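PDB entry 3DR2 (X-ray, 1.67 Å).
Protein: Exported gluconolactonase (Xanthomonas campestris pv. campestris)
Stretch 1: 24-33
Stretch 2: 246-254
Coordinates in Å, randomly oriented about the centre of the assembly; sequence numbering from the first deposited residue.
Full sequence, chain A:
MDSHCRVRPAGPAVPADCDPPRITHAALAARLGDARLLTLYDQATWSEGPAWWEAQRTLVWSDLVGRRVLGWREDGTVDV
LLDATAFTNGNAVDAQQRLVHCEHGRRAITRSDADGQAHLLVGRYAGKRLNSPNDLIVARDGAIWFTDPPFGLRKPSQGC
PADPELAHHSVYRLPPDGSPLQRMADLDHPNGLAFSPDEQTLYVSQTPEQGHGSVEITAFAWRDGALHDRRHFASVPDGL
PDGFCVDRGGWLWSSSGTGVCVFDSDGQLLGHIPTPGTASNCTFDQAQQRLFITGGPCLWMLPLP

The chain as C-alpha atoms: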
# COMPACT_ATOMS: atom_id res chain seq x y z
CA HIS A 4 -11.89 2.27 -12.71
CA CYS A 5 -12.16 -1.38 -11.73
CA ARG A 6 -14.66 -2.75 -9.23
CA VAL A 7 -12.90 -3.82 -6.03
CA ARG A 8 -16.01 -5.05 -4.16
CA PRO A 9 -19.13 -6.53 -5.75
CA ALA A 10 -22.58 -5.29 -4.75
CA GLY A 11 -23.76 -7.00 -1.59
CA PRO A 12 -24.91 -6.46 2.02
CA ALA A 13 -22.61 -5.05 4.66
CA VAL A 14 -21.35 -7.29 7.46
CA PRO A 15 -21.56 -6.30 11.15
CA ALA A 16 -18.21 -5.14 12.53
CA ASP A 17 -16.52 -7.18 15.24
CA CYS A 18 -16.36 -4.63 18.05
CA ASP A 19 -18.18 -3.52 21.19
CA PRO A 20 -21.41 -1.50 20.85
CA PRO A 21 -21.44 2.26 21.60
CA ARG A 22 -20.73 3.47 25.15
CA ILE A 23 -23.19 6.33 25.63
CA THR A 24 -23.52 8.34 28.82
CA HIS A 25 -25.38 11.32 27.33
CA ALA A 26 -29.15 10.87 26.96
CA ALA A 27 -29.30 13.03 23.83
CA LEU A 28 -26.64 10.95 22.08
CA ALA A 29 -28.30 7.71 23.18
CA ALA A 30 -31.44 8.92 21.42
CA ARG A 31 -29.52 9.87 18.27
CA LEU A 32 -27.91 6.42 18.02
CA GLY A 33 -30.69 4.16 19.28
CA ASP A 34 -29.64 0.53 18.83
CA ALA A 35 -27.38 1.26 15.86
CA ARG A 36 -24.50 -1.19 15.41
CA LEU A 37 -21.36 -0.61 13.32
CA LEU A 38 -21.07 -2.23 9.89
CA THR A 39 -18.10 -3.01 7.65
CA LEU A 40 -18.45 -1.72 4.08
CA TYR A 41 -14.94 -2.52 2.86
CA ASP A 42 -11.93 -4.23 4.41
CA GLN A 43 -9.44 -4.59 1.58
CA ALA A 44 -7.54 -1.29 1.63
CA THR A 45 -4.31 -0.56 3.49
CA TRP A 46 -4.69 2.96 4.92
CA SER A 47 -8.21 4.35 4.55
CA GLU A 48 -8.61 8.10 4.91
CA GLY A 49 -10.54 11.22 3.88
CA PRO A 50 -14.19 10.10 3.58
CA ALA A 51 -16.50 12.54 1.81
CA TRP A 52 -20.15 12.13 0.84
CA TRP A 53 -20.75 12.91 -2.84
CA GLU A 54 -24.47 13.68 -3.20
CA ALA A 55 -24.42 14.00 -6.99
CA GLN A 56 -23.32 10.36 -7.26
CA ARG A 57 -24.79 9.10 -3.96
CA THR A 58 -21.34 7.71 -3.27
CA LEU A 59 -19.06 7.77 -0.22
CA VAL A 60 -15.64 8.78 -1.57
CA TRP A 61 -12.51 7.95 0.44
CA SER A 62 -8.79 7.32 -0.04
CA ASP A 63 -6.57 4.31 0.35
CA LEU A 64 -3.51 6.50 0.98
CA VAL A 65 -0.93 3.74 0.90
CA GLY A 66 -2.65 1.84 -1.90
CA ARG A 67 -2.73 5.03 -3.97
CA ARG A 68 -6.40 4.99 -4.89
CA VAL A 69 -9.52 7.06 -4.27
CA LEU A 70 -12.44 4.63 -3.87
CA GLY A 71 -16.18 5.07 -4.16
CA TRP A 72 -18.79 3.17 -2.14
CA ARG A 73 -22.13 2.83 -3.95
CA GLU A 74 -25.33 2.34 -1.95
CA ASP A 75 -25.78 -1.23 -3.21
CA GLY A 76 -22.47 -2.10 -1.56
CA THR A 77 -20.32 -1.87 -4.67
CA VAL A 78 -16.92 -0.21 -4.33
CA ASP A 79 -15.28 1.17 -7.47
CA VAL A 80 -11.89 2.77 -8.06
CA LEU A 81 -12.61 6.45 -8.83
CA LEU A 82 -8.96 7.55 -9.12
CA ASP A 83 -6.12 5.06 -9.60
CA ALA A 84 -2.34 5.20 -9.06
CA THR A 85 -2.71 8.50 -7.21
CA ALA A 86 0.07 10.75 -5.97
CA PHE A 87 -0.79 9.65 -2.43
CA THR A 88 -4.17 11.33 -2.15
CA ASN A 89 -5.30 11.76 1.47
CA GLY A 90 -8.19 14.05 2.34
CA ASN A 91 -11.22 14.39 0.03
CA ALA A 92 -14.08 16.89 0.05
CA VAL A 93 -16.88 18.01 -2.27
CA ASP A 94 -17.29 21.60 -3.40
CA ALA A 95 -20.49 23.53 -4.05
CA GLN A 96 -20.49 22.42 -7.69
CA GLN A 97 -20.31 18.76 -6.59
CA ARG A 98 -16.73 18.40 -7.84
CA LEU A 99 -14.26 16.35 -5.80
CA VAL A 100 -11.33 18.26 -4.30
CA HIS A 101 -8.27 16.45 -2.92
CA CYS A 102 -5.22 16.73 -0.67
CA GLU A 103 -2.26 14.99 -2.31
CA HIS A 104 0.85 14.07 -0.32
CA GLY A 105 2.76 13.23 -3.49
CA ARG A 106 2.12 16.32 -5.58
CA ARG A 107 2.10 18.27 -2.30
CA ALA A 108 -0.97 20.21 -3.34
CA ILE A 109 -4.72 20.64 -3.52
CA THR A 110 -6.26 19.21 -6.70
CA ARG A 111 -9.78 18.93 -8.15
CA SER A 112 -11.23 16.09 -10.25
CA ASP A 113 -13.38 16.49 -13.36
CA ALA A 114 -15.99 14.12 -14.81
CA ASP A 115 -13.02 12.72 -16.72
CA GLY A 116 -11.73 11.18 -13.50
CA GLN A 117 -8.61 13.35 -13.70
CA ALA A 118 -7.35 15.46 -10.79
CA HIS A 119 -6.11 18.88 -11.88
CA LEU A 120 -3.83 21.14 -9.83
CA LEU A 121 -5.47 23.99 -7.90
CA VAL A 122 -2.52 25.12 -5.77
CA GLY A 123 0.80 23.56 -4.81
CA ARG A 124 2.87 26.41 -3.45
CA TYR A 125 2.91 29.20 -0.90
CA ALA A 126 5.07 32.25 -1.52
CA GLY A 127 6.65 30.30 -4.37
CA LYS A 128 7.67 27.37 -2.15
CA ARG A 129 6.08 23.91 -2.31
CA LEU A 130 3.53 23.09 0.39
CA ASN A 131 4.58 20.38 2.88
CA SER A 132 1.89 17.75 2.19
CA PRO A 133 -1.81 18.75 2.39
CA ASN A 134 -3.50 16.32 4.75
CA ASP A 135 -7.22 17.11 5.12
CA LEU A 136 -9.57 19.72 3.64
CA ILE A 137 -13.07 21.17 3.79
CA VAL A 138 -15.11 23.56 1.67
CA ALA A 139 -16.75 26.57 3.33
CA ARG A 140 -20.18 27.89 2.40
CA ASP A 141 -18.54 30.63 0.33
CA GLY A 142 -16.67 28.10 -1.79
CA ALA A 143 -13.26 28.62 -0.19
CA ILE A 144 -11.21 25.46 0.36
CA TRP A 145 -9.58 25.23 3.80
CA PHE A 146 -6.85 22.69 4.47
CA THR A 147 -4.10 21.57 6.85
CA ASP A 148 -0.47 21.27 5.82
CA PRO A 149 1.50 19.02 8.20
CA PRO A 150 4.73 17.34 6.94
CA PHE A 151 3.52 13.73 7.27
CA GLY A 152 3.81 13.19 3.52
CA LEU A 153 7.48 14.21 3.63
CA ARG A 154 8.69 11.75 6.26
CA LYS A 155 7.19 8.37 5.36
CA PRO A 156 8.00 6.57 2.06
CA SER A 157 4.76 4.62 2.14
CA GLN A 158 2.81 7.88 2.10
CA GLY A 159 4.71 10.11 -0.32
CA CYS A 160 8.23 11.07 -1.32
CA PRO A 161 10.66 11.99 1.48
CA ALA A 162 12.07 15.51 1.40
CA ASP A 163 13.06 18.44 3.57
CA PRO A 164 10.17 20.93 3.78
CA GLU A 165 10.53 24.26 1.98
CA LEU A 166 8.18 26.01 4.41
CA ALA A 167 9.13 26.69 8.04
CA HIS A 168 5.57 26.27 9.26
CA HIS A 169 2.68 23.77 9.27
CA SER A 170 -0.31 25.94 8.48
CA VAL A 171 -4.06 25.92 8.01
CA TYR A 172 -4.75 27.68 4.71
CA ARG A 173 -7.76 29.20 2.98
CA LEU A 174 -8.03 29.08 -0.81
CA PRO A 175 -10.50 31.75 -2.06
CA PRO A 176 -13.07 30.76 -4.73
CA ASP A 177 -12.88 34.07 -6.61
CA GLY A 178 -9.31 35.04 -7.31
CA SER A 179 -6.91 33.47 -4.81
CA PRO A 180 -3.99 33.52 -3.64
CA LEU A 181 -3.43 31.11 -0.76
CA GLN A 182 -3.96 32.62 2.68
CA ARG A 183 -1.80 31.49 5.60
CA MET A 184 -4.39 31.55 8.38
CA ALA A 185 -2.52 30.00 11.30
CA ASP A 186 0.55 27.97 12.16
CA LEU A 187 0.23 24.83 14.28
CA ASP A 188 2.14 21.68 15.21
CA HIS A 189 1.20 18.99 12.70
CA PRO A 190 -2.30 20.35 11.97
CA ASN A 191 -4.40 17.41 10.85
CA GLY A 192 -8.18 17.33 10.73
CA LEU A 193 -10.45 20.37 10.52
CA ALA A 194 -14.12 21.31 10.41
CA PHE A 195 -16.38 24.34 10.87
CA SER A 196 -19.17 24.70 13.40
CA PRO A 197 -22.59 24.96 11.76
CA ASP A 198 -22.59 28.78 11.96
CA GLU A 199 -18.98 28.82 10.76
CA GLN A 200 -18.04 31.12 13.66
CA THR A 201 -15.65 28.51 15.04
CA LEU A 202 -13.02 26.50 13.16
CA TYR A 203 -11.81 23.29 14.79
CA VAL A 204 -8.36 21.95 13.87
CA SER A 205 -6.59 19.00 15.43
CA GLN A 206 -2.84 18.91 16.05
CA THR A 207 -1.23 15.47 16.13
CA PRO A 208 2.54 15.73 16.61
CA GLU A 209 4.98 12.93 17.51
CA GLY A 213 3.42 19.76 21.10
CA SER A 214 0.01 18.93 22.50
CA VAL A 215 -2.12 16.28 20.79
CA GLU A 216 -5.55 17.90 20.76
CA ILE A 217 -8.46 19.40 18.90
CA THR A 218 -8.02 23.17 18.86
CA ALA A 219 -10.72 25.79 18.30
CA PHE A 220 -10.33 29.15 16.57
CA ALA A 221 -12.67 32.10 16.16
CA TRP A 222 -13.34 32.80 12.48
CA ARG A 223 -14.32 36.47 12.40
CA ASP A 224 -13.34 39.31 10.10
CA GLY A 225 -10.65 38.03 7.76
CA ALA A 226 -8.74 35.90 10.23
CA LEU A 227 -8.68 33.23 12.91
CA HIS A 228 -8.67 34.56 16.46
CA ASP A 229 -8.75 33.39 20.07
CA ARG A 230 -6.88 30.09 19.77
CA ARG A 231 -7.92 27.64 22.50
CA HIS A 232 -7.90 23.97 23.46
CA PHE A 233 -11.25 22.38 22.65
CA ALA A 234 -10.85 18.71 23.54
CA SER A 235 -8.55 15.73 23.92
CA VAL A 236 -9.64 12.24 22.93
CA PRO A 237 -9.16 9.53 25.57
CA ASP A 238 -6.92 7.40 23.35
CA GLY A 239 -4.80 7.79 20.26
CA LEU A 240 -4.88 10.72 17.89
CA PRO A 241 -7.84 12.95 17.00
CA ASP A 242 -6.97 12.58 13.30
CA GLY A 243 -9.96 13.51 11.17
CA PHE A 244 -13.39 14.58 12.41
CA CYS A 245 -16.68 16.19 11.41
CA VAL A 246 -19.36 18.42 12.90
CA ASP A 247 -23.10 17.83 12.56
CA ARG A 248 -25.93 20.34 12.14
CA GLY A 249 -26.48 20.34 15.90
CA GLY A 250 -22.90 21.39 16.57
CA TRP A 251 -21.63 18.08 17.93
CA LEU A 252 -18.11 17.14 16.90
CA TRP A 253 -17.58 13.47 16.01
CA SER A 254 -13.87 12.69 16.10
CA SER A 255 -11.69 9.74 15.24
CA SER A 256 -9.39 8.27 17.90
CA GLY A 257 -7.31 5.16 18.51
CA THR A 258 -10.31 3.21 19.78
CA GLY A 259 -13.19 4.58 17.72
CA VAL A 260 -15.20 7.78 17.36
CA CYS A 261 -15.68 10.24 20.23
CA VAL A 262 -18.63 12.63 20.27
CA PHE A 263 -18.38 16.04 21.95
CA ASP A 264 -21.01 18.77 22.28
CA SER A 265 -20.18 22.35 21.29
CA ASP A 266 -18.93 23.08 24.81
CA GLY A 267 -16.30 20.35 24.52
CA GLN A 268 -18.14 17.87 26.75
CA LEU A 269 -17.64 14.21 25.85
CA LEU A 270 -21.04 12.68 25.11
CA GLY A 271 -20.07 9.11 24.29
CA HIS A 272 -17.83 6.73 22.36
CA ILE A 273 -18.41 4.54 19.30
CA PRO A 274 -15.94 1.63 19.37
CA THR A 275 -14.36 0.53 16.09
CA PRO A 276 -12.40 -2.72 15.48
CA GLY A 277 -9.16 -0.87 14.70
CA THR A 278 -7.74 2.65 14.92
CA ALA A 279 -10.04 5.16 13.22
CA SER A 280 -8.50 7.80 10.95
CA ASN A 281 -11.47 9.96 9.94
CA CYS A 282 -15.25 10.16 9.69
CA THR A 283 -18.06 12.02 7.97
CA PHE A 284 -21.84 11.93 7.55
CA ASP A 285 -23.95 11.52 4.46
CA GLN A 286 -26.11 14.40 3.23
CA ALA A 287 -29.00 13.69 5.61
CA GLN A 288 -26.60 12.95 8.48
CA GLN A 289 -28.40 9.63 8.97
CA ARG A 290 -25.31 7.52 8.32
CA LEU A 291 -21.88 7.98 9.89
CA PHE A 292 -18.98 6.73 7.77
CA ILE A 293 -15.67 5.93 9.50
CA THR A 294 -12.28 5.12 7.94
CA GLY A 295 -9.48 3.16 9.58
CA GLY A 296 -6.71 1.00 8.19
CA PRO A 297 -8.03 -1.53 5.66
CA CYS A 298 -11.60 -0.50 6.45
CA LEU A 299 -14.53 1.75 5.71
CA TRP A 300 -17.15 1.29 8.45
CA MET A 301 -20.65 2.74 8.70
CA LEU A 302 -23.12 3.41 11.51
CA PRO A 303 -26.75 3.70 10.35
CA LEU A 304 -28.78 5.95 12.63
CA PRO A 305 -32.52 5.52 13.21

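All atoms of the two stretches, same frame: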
# COMPACT_ATOMS: atom_id res chain seq x y z
N THR A 24 -23.12 7.84 27.52
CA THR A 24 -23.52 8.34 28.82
C THR A 24 -24.59 9.42 28.65
O THR A 24 -25.55 9.48 29.42
CB THR A 24 -22.31 8.93 29.58
OG1 THR A 24 -21.64 9.89 28.75
CG2 THR A 24 -21.34 7.82 29.97
N HIS A 25 -24.44 10.24 27.62
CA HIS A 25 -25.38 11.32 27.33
C HIS A 25 -26.72 10.77 26.83
O HIS A 25 -26.76 9.87 25.99
CB HIS A 25 -24.82 12.26 26.27
CG HIS A 25 -25.45 13.61 26.27
ND1 HIS A 25 -25.54 14.39 25.14
CD2 HIS A 25 -25.99 14.34 27.27
CE1 HIS A 25 -26.11 15.55 25.44
NE2 HIS A 25 -26.39 15.54 26.73
N ALA A 26 -27.82 11.32 27.35
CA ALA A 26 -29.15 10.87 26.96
C ALA A 26 -29.48 11.29 25.53
O ALA A 26 -30.10 10.54 24.78
CB ALA A 26 -30.20 11.42 27.92
N ALA A 27 -29.06 12.50 25.16
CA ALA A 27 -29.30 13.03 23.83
C ALA A 27 -28.60 12.20 22.76
O ALA A 27 -29.15 11.97 21.68
CB ALA A 27 -28.84 14.48 23.76
N LEU A 28 -27.38 11.76 23.04
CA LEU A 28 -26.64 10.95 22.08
C LEU A 28 -27.21 9.54 22.01
O LEU A 28 -27.20 8.90 20.96
CB LEU A 28 -25.16 10.90 22.45
CG LEU A 28 -24.26 10.03 21.56
CD1 LEU A 28 -24.41 10.43 20.10
CD2 LEU A 28 -22.81 10.18 22.01
N ALA A 29 -27.72 9.04 23.14
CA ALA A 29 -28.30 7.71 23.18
C ALA A 29 -29.53 7.69 22.29
O ALA A 29 -29.83 6.68 21.65
CB ALA A 29 -28.69 7.34 24.61
N ALA A 30 -30.24 8.81 22.24
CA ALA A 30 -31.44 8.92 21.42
C ALA A 30 -31.05 8.97 19.94
O ALA A 30 -31.69 8.34 19.10
CB ALA A 30 -32.22 10.17 21.80
N ARG A 31 -30.01 9.74 19.64
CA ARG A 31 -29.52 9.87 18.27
C ARG A 31 -29.10 8.53 17.67
O ARG A 31 -29.40 8.23 16.51
CB ARG A 31 -28.32 10.83 18.25
CG ARG A 31 -27.72 11.07 16.87
CD ARG A 31 -28.58 12.00 16.03
NE ARG A 31 -28.65 13.33 16.62
CZ ARG A 31 -27.65 14.22 16.60
NH1 ARG A 31 -27.81 15.41 17.16
NH2 ARG A 31 -26.51 13.92 16.00
N LEU A 32 -28.41 7.72 18.47
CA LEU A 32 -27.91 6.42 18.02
C LEU A 32 -28.90 5.26 18.12
O LEU A 32 -28.88 4.37 17.27
CB LEU A 32 -26.65 6.03 18.80
CG LEU A 32 -25.46 6.99 18.72
CD1 LEU A 32 -24.24 6.32 19.33
CD2 LEU A 32 -25.19 7.35 17.28
N GLY A 33 -29.75 5.27 19.13
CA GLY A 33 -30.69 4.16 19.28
C GLY A 33 -29.89 2.88 19.42
O GLY A 33 -28.86 2.86 20.10
N VAL A 246 -18.41 17.76 12.01
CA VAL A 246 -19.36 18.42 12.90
C VAL A 246 -20.74 18.32 12.28
O VAL A 246 -20.90 18.58 11.09
CB VAL A 246 -18.99 19.91 13.10
CG1 VAL A 246 -20.01 20.58 13.99
CG2 VAL A 246 -17.59 20.02 13.70
N ASP A 247 -21.74 17.96 13.08
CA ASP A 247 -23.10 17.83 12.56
C ASP A 247 -23.89 19.13 12.68
O ASP A 247 -23.42 20.10 13.26
CB ASP A 247 -23.83 16.67 13.26
CG ASP A 247 -24.09 16.92 14.73
OD1 ASP A 247 -24.29 15.93 15.47
OD2 ASP A 247 -24.11 18.10 15.16
N ARG A 248 -25.09 19.14 12.11
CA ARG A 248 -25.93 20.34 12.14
C ARG A 248 -26.24 20.85 13.54
O ARG A 248 -26.53 22.03 13.73
CB ARG A 248 -27.24 20.11 11.38
CG ARG A 248 -27.37 20.91 10.09
CD ARG A 248 -26.91 20.14 8.86
NE ARG A 248 -27.75 18.97 8.60
CZ ARG A 248 -27.62 18.18 7.53
NH1 ARG A 248 -26.68 18.42 6.63
NH2 ARG A 248 -28.43 17.14 7.38
N GLY A 249 -26.20 19.95 14.52
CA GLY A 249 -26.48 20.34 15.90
C GLY A 249 -25.27 20.92 16.61
O GLY A 249 -25.39 21.42 17.74
N GLY A 250 -24.11 20.85 15.97
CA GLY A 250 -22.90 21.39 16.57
C GLY A 250 -22.02 20.38 17.27
O GLY A 250 -20.97 20.73 17.81
N TRP A 251 -22.43 19.11 17.29
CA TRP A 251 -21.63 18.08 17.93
C TRP A 251 -20.45 17.75 17.03
O TRP A 251 -20.58 17.72 15.80
CB TRP A 251 -22.43 16.81 18.16
CG TRP A 251 -23.51 16.92 19.18
CD1 TRP A 251 -23.82 18.00 19.95
CD2 TRP A 251 -24.44 15.89 19.53
NE1 TRP A 251 -24.89 17.71 20.77
CE2 TRP A 251 -25.29 16.43 20.53
CE3 TRP A 251 -24.64 14.57 19.10
CZ2 TRP A 251 -26.33 15.68 21.10
CZ3 TRP A 251 -25.67 13.83 19.67
CH2 TRP A 251 -26.50 14.39 20.66
N LEU A 252 -19.31 17.49 17.64
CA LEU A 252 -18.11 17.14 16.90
C LEU A 252 -17.82 15.65 17.10
O LEU A 252 -17.61 15.19 18.22
CB LEU A 252 -16.93 18.00 17.37
CG LEU A 252 -15.63 17.91 16.58
CD1 LEU A 252 -14.82 19.18 16.78
CD2 LEU A 252 -14.83 16.69 17.01
N TRP A 253 -17.84 14.91 16.00
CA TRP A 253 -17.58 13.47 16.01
C TRP A 253 -16.15 13.30 15.53
O TRP A 253 -15.84 13.58 14.36
CB TRP A 253 -18.55 12.75 15.06
CG TRP A 253 -20.01 12.99 15.38
CD1 TRP A 253 -20.63 14.21 15.45
CD2 TRP A 253 -21.01 12.01 15.67
NE1 TRP A 253 -21.96 14.04 15.78
CE2 TRP A 253 -22.22 12.70 15.92
CE3 TRP A 253 -21.00 10.61 15.76
CZ2 TRP A 253 -23.41 12.04 16.24
CZ3 TRP A 253 -22.19 9.95 16.08
CH2 TRP A 253 -23.38 10.67 16.32
N SER A 254 -15.29 12.83 16.42
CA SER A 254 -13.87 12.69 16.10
C SER A 254 -13.31 11.29 16.16
O SER A 254 -13.69 10.47 16.99
CB SER A 254 -13.05 13.57 17.04
OG SER A 254 -11.67 13.38 16.84

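The contact pairs a short N-terminal helix, 26-32, with a turn and the short strand just after it, more than two hundred residues further along the chain. The helix axis runs at 72° to strand 252-254 and comes no closer than 13.5 Å; the contact is made mainly by side chains, with the Ala27 backbone also touched by Trp251.

Thr24 lies out of reach, and the contact begins at His25, the N-cap residue. Its CA-to-CB bond points toward stretch 2, but the approach is loose, with ND1 of His25 4.3 Å from CZ2 of Trp251 and the indole carbon near the plane of the imidazole. Ala26, on the first turn of the helix, takes no part.

Ala27 is touched at both its side chain and its backbone. Its CB sits 3.8 Å from CZ2 of Trp251, and its backbone C is 3.7 Å from CH2 of the same ring, so the indole meets the helix backbone with its edge. Trp251, which gives up more area than any other residue here, reaches that position with chi1 in the m well.

Leu28 starts sideways, yet its end comes nearer. With chi1 t and chi2 p, CD1 is placed 3.7 Å from CZ3 of Trp251 and 3.9 Å from CH2 of Trp253, so one methyl touches both indoles. Ala29 and Ala30 make no contact; the CA-to-CB bond of Ala29 points away and that of Ala30 sideways.

Arg31, one helical turn beyond Ala27, is the polar centre. Its t, p, p chi angles fold the chain so that the guanidinium lies flat on Trp251, with centres 4.2 Å apart and planes at 18°. The cation-pi geometry is off-centre: CZ of Arg31 is 4.2 Å from the centroid of the six-membered ring of Trp251, 33° off its normal. A face committed to stacking leaves the edge free for hydrogen bonding, and there NH2 of Arg31 donates to OD1 of Asp247 at 3.0 Å, a nearly straight bond that is also a salt bridge. NH2 of Arg31 also comes within 3.6 Å of CZ2 of Trp253, near the plane of that indole.

Asp247 is a buried acceptor held in place by its own stretch. Its OD1 also receives NE1 of Trp253 at 3.0 Å, so one oxygen ties the arginine to the second tryptophan. Its OD2 faces the type I turn 247-250, accepting N of Gly249 weakly at 2.9 Å within the turn, and N of Trp251 at 2.9 Å just beyond it. The carboxylate thus bonds to its own turn while it pairs with the helix. Within that turn, the backbone angles of Gly250 by themselves call for glycine.

Leu32 closes the contact. Like Leu28 it begins sideways and bends in, bringing CD2 to 3.9 Å from CH2 of Trp253, at the ring edge. Gly33 then leaves the helix with positive phi, a conformation that favours glycine, and touches nothing in stretch 2.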